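Local coordinates for protein ochratoxinase (Aspergillus niger, PDB 4C65) that is a zinc-dependent carboxypeptidase of the amidohydrolase superfamily that hydrolyses ochratoxin A to ochratoxin alpha and L-phenylalanine, at residues P63-C68 / A364-A369. Sequence-based numbering, arbitrary orientation.
Sequences PGLWDC and AATANA
With chi1 of Trp-66 at -80°, CG stands anti to the carbonyl carbon and beside the backbone N, and the indole presents one face to Ala-369; CB of Ala-369 lies over that face, displaced toward its rim. The closest approach, between Trp-66 CB and Ala-369 CB, is too short to be trusted. Farther along the ring, CE3 of Trp-66 comes 3.7 Å from the carbonyl O of Ala-369. That O also accepts a hydrogen bond from Ser-372, while Tyr-137 meets the indole with nearly parallel planes. SG of Cys-68 adds a second apolar contact to the same methyl, 3.7 Å from CB of Ala-369. One hydrogen bond crosses the contact: Trp-66 N donates to Ala-365 O at 2.8 Å, with an N-H...O angle of 158° and a C=O...N angle of 167°, nearly head-on to the carbonyl. At the other end, the side chains of Pro-63 and Thr-366 cross at about a right angle, CB to CB 3.9 Å, and CD2 of Leu-65 reaches CB of Ala-365 at 3.9 Å. Thr-366 OG1 is hydrogen-bonded to Ile-362 O, while Thr-366 CG2 lies 4.0 Å from Leu-65 CD2. Strand 60-67, which runs through Cys-68 toward the zinc ligand His-69, is thus joined to helix 358-365 and the residues that follow it by a buried, largely apolar contact in which Trp-66 N satisfies the Ala-365 carbonyl.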
# COMPACT_ATOMS: atom_id res chain seq x y z
N PRO A 63 1.86 -53.30 -6.87
CA PRO A 63 2.22 -52.03 -6.24
C PRO A 63 1.03 -51.12 -6.06
O PRO A 63 0.07 -51.18 -6.83
CB PRO A 63 3.19 -51.38 -7.24
CG PRO A 63 3.57 -52.46 -8.19
CD PRO A 63 2.41 -53.40 -8.22
N GLY A 64 1.09 -50.29 -5.03
CA GLY A 64 0.10 -49.21 -4.88
C GLY A 64 0.09 -48.30 -6.12
O GLY A 64 1.13 -48.08 -6.74
N LEU A 65 -1.09 -47.82 -6.48
CA LEU A 65 -1.28 -47.07 -7.71
C LEU A 65 -0.90 -45.60 -7.55
O LEU A 65 -1.09 -45.01 -6.49
CB LEU A 65 -2.72 -47.18 -8.17
CG LEU A 65 -3.17 -48.56 -8.63
CD1 LEU A 65 -4.68 -48.66 -8.59
CD2 LEU A 65 -2.63 -48.81 -10.05
N TRP A 66 -0.38 -45.03 -8.64
CA TRP A 66 -0.08 -43.60 -8.73
C TRP A 66 -1.08 -42.93 -9.67
O TRP A 66 -1.53 -43.54 -10.64
CB TRP A 66 1.28 -43.35 -9.34
CG TRP A 66 2.44 -43.50 -8.44
CD1 TRP A 66 2.84 -44.63 -7.82
CD2 TRP A 66 3.42 -42.50 -8.14
NE1 TRP A 66 3.99 -44.38 -7.09
CE2 TRP A 66 4.36 -43.08 -7.28
CE3 TRP A 66 3.58 -41.17 -8.51
CZ2 TRP A 66 5.43 -42.37 -6.76
CZ3 TRP A 66 4.66 -40.47 -8.01
CH2 TRP A 66 5.58 -41.08 -7.15
N ASP A 67 -1.46 -41.70 -9.35
CA ASP A 67 -2.00 -40.82 -10.36
C ASP A 67 -1.11 -39.61 -10.43
O ASP A 67 -0.86 -38.95 -9.41
CB ASP A 67 -3.43 -40.43 -10.08
CG ASP A 67 -4.11 -39.86 -11.33
OD1 ASP A 67 -3.84 -38.67 -11.66
OD2 ASP A 67 -4.87 -40.62 -11.96
N CYS A 68 -0.63 -39.31 -11.64
CA CYS A 68 0.36 -38.28 -11.84
C CYS A 68 -0.21 -36.93 -12.25
O CYS A 68 0.54 -36.03 -12.60
CB CYS A 68 1.36 -38.75 -12.87
SG CYS A 68 2.23 -40.25 -12.34
N ALA A 364 2.40 -48.23 -16.35
CA ALA A 364 2.27 -46.78 -16.47
C ALA A 364 1.68 -46.14 -15.19
O ALA A 364 1.91 -44.96 -14.94
CB ALA A 364 1.41 -46.42 -17.68
N ALA A 365 0.94 -46.92 -14.40
CA ALA A 365 0.38 -46.40 -13.16
C ALA A 365 1.16 -46.78 -11.91
O ALA A 365 0.82 -46.36 -10.81
CB ALA A 365 -1.05 -46.86 -13.02
N THR A 366 2.21 -47.58 -12.08
CA THR A 366 3.01 -48.03 -10.97
C THR A 366 4.47 -47.79 -11.21
O THR A 366 5.02 -46.79 -10.77
CB THR A 366 2.73 -49.52 -10.64
OG1 THR A 366 3.05 -50.37 -11.76
CG2 THR A 366 1.29 -49.71 -10.29
N ALA A 367 5.12 -48.67 -11.97
CA ALA A 367 6.58 -48.62 -12.13
C ALA A 367 7.10 -47.31 -12.73
O ALA A 367 8.13 -46.81 -12.31
CB ALA A 367 7.08 -49.82 -12.94
N ASN A 368 6.39 -46.78 -13.72
CA ASN A 368 6.83 -45.58 -14.44
C ASN A 368 6.46 -44.32 -13.72
O ASN A 368 7.08 -43.29 -13.92
CB ASN A 368 6.19 -45.52 -15.82
CG ASN A 368 6.79 -46.51 -16.81
OD1 ASN A 368 7.85 -47.09 -16.58
ND2 ASN A 368 6.10 -46.70 -17.91
N ALA A 369 5.44 -44.40 -12.87
CA ALA A 369 4.83 -43.21 -12.30
C ALA A 369 5.76 -42.31 -11.48
O ALA A 369 5.67 -41.08 -11.58
CB ALA A 369 3.63 -43.59 -11.48